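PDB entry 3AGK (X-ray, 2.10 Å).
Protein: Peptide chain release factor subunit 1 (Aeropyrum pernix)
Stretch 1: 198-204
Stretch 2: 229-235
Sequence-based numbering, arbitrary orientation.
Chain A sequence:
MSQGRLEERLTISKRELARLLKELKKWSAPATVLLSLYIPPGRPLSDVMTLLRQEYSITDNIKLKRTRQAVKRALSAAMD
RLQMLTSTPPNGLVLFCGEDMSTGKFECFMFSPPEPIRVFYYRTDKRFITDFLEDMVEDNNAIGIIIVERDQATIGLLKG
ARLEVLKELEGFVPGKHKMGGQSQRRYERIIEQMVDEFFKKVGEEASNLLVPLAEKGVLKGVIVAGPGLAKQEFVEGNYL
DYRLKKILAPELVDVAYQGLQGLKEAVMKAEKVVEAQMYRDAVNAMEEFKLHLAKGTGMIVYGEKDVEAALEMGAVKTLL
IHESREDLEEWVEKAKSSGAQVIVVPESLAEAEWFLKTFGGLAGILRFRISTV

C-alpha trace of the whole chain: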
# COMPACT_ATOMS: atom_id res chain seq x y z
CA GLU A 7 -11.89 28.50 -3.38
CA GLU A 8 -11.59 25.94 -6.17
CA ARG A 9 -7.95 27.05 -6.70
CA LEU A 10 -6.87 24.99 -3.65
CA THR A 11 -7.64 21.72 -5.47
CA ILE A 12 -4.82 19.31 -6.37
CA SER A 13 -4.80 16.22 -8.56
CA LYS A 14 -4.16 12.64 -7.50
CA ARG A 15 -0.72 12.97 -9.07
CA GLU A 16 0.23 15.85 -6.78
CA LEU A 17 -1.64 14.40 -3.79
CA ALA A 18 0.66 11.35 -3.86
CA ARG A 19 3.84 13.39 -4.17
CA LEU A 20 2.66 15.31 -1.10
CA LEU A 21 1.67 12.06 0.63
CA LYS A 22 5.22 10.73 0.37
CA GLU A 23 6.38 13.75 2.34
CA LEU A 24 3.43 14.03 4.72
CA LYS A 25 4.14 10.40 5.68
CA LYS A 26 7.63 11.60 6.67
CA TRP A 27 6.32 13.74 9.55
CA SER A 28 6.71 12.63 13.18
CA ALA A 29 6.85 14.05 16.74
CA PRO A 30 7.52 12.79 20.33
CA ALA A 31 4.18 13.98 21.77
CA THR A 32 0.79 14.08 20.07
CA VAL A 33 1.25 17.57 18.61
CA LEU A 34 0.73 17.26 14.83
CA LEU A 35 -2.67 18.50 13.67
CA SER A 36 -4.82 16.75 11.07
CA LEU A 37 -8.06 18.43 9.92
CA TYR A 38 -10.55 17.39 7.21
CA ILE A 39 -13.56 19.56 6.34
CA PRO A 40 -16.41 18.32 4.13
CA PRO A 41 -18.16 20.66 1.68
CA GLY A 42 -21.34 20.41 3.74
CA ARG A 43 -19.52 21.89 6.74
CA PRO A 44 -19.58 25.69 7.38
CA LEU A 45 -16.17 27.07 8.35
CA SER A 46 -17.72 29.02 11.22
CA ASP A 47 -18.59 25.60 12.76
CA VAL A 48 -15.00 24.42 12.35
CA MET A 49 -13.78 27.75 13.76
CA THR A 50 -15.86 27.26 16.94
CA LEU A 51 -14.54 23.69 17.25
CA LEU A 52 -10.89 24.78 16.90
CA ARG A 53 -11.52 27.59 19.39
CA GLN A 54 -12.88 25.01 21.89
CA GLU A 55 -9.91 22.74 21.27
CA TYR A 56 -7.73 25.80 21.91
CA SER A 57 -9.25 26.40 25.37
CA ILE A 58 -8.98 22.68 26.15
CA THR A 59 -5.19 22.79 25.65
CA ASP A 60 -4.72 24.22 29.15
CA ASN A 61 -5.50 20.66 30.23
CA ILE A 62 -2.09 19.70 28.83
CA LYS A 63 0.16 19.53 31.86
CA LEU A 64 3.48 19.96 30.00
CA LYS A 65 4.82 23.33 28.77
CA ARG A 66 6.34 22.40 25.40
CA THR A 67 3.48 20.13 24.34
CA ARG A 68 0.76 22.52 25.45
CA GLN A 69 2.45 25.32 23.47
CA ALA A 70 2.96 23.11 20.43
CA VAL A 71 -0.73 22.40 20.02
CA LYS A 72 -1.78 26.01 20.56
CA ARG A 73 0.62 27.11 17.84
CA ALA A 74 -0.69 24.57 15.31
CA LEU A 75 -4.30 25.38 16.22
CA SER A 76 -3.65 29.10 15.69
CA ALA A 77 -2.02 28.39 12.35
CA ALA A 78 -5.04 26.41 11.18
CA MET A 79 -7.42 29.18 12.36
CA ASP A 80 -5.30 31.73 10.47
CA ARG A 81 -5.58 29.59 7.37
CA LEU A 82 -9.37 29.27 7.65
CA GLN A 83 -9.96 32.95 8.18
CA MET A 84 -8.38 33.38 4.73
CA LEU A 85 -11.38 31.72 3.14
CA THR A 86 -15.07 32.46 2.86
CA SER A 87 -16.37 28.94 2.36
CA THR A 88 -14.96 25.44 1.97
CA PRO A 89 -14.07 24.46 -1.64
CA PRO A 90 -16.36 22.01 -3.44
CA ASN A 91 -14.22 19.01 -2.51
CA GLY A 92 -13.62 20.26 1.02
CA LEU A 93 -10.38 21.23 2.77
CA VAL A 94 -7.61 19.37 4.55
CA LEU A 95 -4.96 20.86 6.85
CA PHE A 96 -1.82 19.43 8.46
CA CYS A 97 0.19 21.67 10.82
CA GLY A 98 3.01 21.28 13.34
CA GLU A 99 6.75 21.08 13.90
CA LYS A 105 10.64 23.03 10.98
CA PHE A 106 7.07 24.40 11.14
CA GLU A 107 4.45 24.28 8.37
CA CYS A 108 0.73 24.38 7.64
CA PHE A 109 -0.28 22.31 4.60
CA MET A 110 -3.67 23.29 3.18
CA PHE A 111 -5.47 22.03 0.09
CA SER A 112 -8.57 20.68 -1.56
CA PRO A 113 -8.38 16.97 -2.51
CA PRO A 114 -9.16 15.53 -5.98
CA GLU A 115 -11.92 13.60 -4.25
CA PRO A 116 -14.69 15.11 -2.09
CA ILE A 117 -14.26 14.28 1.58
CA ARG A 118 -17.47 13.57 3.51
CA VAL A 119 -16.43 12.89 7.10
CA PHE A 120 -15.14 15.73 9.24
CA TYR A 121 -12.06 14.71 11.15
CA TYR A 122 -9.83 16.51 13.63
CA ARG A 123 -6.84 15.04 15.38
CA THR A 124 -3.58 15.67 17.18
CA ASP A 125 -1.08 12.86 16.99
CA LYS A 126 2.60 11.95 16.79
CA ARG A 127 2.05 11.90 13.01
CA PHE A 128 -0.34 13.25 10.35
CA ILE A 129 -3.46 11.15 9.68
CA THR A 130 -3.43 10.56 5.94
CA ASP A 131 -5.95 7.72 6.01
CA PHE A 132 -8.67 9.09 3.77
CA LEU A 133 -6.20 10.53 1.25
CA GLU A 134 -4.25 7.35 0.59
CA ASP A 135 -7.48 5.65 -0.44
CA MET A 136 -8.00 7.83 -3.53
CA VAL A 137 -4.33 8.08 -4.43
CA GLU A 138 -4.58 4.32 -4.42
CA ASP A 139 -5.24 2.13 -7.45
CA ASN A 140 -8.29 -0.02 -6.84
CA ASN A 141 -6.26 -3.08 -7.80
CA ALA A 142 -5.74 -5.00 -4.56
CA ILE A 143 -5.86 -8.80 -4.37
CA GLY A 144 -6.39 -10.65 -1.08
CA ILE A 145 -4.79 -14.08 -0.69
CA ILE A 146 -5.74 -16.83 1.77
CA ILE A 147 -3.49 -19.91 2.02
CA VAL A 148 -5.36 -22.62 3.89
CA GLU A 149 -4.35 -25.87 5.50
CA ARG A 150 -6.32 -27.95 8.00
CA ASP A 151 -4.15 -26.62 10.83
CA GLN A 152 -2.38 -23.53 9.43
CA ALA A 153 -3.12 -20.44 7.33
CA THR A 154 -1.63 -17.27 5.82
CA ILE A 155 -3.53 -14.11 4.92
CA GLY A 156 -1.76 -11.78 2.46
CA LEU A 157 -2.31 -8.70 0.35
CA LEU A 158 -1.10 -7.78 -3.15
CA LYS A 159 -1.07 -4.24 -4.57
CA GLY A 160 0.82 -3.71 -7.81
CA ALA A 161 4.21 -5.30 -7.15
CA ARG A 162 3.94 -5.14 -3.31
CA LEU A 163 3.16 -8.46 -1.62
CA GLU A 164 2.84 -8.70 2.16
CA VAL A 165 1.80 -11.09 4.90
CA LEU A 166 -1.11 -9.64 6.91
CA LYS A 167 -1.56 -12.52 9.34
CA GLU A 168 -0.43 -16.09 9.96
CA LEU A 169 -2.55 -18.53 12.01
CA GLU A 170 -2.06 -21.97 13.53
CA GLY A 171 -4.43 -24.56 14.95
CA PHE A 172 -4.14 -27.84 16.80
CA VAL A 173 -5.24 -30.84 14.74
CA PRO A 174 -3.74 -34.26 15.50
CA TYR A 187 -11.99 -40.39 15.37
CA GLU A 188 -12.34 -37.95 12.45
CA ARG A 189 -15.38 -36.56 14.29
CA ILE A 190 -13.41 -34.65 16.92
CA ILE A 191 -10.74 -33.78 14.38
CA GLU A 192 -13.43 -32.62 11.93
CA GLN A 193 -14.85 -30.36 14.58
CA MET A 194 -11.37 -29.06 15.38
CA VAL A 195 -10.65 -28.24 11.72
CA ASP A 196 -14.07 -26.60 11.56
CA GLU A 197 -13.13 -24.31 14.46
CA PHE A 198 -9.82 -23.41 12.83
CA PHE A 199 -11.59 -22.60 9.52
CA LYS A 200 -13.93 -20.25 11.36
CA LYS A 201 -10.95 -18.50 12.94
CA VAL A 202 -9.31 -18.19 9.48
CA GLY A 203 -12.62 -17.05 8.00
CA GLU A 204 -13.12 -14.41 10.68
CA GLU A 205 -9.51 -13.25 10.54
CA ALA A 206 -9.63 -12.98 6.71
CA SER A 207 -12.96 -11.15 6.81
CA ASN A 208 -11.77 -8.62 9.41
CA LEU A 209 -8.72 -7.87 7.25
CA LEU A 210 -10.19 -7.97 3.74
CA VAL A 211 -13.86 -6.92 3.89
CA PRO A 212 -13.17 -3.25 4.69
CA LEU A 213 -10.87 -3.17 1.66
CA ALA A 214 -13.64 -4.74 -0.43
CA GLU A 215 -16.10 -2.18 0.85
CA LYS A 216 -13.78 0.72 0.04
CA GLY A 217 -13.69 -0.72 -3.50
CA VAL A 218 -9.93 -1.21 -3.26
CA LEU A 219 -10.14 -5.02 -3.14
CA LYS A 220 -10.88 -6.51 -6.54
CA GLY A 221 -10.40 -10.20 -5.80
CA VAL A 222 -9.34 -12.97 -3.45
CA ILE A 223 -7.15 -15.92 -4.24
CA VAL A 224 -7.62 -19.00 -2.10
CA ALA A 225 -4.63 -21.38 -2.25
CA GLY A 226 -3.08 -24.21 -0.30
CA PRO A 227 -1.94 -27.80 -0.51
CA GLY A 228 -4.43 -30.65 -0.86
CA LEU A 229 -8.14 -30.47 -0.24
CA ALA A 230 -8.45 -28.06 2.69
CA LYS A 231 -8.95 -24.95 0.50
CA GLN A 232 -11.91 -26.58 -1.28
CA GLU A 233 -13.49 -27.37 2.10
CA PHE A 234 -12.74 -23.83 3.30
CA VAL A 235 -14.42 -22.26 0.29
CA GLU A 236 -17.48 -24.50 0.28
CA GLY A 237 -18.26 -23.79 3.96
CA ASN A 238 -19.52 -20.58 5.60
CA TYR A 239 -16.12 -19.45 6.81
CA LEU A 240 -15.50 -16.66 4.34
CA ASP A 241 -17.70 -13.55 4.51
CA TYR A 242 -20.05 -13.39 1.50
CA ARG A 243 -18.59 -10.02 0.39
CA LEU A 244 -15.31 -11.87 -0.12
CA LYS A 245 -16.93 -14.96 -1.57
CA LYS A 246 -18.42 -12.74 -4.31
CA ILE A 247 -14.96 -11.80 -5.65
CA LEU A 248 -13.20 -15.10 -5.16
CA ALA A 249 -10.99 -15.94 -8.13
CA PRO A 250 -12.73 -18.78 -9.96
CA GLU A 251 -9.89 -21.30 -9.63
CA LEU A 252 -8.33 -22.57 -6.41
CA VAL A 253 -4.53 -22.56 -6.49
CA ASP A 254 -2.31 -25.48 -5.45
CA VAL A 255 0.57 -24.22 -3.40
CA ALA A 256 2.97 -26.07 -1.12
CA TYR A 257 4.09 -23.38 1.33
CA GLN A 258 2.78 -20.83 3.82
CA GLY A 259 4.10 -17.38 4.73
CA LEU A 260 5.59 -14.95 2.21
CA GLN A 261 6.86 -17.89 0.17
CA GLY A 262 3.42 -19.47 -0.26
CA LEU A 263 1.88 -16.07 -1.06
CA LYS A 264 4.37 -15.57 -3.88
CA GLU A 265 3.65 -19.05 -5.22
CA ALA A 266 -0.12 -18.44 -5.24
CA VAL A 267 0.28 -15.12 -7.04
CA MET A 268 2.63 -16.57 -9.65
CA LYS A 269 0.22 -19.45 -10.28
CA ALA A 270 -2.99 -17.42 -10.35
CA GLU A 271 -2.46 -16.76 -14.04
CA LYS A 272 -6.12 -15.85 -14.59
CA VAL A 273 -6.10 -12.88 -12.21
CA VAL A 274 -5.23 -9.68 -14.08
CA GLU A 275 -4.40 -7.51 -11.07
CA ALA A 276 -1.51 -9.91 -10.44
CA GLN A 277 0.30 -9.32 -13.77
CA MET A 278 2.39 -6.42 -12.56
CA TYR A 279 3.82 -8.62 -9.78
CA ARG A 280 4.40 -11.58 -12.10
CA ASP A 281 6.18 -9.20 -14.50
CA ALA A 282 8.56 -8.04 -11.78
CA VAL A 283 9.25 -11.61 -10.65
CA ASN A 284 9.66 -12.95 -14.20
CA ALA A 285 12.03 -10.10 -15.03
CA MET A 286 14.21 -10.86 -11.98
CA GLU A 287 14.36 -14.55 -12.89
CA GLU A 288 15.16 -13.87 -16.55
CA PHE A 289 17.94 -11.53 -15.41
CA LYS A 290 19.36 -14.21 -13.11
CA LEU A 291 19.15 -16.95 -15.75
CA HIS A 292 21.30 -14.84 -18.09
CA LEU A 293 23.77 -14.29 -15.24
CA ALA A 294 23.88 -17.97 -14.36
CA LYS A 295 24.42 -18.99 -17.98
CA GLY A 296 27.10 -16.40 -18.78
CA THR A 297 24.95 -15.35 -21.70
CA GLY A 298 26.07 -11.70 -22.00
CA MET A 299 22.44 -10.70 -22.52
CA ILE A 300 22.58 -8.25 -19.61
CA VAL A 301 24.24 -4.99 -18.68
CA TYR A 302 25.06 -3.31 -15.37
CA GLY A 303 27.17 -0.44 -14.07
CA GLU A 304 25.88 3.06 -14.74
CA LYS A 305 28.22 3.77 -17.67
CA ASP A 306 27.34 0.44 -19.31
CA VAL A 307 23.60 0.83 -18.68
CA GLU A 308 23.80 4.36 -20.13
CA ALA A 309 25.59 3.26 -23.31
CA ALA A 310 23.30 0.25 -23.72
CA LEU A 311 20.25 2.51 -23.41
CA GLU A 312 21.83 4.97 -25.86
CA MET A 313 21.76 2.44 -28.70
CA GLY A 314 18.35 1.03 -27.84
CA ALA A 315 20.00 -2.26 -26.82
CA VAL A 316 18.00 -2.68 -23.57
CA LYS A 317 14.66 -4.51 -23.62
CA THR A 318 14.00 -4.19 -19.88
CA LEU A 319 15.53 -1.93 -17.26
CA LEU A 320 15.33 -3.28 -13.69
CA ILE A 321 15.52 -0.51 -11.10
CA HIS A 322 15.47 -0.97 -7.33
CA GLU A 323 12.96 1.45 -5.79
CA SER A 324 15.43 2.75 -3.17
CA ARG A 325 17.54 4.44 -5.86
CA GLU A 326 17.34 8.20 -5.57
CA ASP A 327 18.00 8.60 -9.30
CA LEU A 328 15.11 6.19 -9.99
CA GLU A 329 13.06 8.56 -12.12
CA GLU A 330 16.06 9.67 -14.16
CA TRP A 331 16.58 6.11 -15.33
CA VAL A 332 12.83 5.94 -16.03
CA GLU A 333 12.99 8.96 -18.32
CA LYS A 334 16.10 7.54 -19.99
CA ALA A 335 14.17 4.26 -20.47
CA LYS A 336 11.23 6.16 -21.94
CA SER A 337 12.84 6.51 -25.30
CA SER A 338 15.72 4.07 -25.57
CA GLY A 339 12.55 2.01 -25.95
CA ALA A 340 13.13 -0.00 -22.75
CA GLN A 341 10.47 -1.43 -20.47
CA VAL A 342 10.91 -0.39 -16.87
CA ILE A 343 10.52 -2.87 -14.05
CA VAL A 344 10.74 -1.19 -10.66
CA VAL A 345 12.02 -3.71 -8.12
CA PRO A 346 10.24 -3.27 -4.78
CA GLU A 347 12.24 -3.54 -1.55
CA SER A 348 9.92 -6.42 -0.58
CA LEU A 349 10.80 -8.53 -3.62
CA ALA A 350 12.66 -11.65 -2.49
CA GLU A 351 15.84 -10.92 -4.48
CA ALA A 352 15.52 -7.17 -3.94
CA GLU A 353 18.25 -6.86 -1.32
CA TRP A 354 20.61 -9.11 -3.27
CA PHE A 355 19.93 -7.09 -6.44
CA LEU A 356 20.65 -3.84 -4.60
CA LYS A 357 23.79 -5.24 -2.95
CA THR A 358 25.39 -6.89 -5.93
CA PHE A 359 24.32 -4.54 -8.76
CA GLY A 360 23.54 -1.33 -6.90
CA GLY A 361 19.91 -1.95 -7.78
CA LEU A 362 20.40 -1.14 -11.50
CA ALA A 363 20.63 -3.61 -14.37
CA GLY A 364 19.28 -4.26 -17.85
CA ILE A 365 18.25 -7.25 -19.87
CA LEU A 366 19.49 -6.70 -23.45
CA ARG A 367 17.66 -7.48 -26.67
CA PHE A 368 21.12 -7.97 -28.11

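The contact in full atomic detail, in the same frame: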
# COMPACT_ATOMS: atom_id res chain seq x y z
N PHE A 198 -10.92 -24.13 13.46
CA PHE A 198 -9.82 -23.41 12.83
C PHE A 198 -10.28 -22.63 11.56
O PHE A 198 -9.90 -21.47 11.35
CB PHE A 198 -8.63 -24.34 12.54
CG PHE A 198 -7.45 -23.63 11.91
CD1 PHE A 198 -6.70 -22.72 12.66
CD2 PHE A 198 -7.14 -23.83 10.56
CE1 PHE A 198 -5.64 -22.05 12.08
CE2 PHE A 198 -6.07 -23.16 9.96
CZ PHE A 198 -5.32 -22.26 10.72
N PHE A 199 -11.12 -23.26 10.74
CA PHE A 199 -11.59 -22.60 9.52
C PHE A 199 -12.44 -21.38 9.82
O PHE A 199 -12.43 -20.43 9.05
CB PHE A 199 -12.38 -23.57 8.63
CG PHE A 199 -11.52 -24.52 7.87
CD1 PHE A 199 -10.12 -24.38 7.88
CD2 PHE A 199 -12.08 -25.56 7.15
CE1 PHE A 199 -9.31 -25.26 7.18
CE2 PHE A 199 -11.27 -26.46 6.44
CZ PHE A 199 -9.88 -26.30 6.45
N LYS A 200 -13.16 -21.41 10.94
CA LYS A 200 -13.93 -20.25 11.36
C LYS A 200 -13.02 -19.13 11.82
O LYS A 200 -13.28 -17.97 11.53
CB LYS A 200 -14.93 -20.61 12.48
CG LYS A 200 -16.23 -21.25 11.96
CD LYS A 200 -17.00 -21.99 13.07
CE LYS A 200 -18.18 -22.76 12.47
NZ LYS A 200 -18.97 -23.53 13.47
N LYS A 201 -11.97 -19.47 12.56
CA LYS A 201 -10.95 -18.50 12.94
C LYS A 201 -10.32 -17.86 11.68
O LYS A 201 -10.24 -16.64 11.57
CB LYS A 201 -9.88 -19.17 13.80
CG LYS A 201 -8.95 -18.22 14.55
CD LYS A 201 -7.81 -18.98 15.24
CE LYS A 201 -8.27 -20.35 15.75
NZ LYS A 201 -7.14 -21.27 16.14
N VAL A 202 -9.88 -18.69 10.73
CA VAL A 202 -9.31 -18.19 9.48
C VAL A 202 -10.32 -17.31 8.75
O VAL A 202 -9.99 -16.21 8.31
CB VAL A 202 -8.87 -19.35 8.57
CG1 VAL A 202 -8.24 -18.84 7.23
CG2 VAL A 202 -7.88 -20.24 9.33
N GLY A 203 -11.55 -17.80 8.63
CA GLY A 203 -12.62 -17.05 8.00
C GLY A 203 -12.85 -15.69 8.62
O GLY A 203 -12.92 -14.68 7.91
N GLU A 204 -12.97 -15.66 9.95
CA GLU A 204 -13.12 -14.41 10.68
C GLU A 204 -11.92 -13.47 10.54
O GLU A 204 -12.08 -12.27 10.30
CB GLU A 204 -13.35 -14.69 12.16
CG GLU A 204 -14.78 -15.07 12.48
CD GLU A 204 -14.94 -15.54 13.92
OE1 GLU A 204 -14.00 -15.30 14.71
OE2 GLU A 204 -15.98 -16.17 14.23
N LEU A 229 -6.71 -30.73 -0.11
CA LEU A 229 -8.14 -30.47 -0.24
C LEU A 229 -8.69 -29.38 0.68
O LEU A 229 -9.82 -28.92 0.51
CB LEU A 229 -8.90 -31.77 0.00
CG LEU A 229 -10.13 -32.03 -0.85
CD1 LEU A 229 -9.83 -31.88 -2.34
CD2 LEU A 229 -10.64 -33.42 -0.54
N ALA A 230 -7.90 -28.95 1.66
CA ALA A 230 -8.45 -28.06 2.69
C ALA A 230 -9.09 -26.78 2.13
O ALA A 230 -10.13 -26.32 2.63
CB ALA A 230 -7.40 -27.73 3.73
N LYS A 231 -8.48 -26.21 1.09
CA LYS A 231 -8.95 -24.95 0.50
C LYS A 231 -10.33 -25.11 -0.15
O LYS A 231 -11.14 -24.18 -0.15
CB LYS A 231 -7.93 -24.42 -0.52
CG LYS A 231 -7.64 -25.41 -1.66
CD LYS A 231 -6.61 -24.88 -2.65
CE LYS A 231 -6.27 -25.94 -3.71
NZ LYS A 231 -5.24 -26.89 -3.23
N GLN A 232 -10.59 -26.28 -0.73
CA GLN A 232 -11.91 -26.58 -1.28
C GLN A 232 -12.95 -26.62 -0.16
O GLN A 232 -14.04 -26.04 -0.27
CB GLN A 232 -11.91 -27.93 -2.04
CG GLN A 232 -10.99 -27.98 -3.27
CD GLN A 232 -11.36 -29.09 -4.24
OE1 GLN A 232 -12.42 -29.71 -4.11
NE2 GLN A 232 -10.49 -29.36 -5.22
N GLU A 233 -12.61 -27.31 0.94
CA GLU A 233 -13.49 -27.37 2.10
C GLU A 233 -13.72 -25.96 2.64
O GLU A 233 -14.85 -25.56 2.92
CB GLU A 233 -12.91 -28.30 3.18
CG GLU A 233 -12.77 -29.76 2.69
CD GLU A 233 -12.14 -30.73 3.72
OE1 GLU A 233 -11.42 -30.30 4.65
OE2 GLU A 233 -12.36 -31.95 3.57
N PHE A 234 -12.65 -25.19 2.75
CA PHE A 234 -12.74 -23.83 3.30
C PHE A 234 -13.69 -22.96 2.49
O PHE A 234 -14.48 -22.20 3.04
CB PHE A 234 -11.36 -23.18 3.32
CG PHE A 234 -11.36 -21.78 3.84
CD1 PHE A 234 -11.48 -21.53 5.21
CD2 PHE A 234 -11.23 -20.71 2.97
CE1 PHE A 234 -11.48 -20.23 5.71
CE2 PHE A 234 -11.23 -19.41 3.44
CZ PHE A 234 -11.36 -19.17 4.82
N VAL A 235 -13.60 -23.08 1.17
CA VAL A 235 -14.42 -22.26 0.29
C VAL A 235 -15.88 -22.71 0.25
O VAL A 235 -16.79 -21.90 0.18
CB VAL A 235 -13.81 -22.19 -1.14
CG1 VAL A 235 -14.86 -21.81 -2.13
CG2 VAL A 235 -12.68 -21.18 -1.16

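Two helices meet here at a steep angle: their N-to-C directions diverge by 69°, and their axes come no closer than 10.9 Å. That separation leaves room for large side chains between them, and two phenylalanines fill most of it. No hydrogen bond links the two stretches, so the contact rests on packing, and it buries a modest 247 Å² in all.

Stretch 1 is helical throughout, and it opens with Phe-198, a buried residue whose ring stays out of reach of the second helix. Phe-199 carries the contact on this side. Its CA-to-CB bond points toward the other stretch, and with chi1 at -77° (m) the ring reaches Ala-230, Glu-233 and Phe-234. At the far end of the ring, CZ lies 3.9 Å from CB of Ala-230 and 3.8 Å from the backbone O of the same residue. The methyl group of alanine suits this spot because it offers an apolar surface while letting the ring come close to the backbone. That backbone O is already engaged in its own helix, accepting the hydrogen bond from Phe-234 N at 2.8 Å. Glu-233 lies beside the ring, with CB 4.1 Å and OE1 4.2 Å from CE2 of Phe-199, and makes no hydrogen bond across.

The principal partner of Phe-199 is Phe-234. The edge of Phe-234 is directed toward the face of Phe-199, with ring centroids 5.7 Å apart and planes at 81°. Such an arrangement sets the slightly positive hydrogens of one ring against the electron-rich face of the other. The closest side-chain approach is from CG of Phe-199 to CD1 of Phe-234, 4.0 Å. Although the CA-to-CB bond of Phe-234 points sideways, its t rotamer brings the end of the ring nearer to the first helix.

Lys-200 and Lys-201 point away, as suits exposed, charged side chains on the other side of the helix. Val-202 turns back toward the contact, and its CG1 packs 3.8 Å from CE1 of Phe-234; a compact, branched apolar residue fits well against an aromatic ring.

At Gly-203 the contact is made by the backbone: CE1 of Phe-234 lies 3.8 Å from N of Gly-203. The same carbon is 3.5 Å from O of Phe-199, so the ring's edge meets the helix backbone where Gly-203 N donates a 2.8 Å hydrogen bond to Phe-199 O. Glu-204, exposed and beyond reach of the second helix, takes no part.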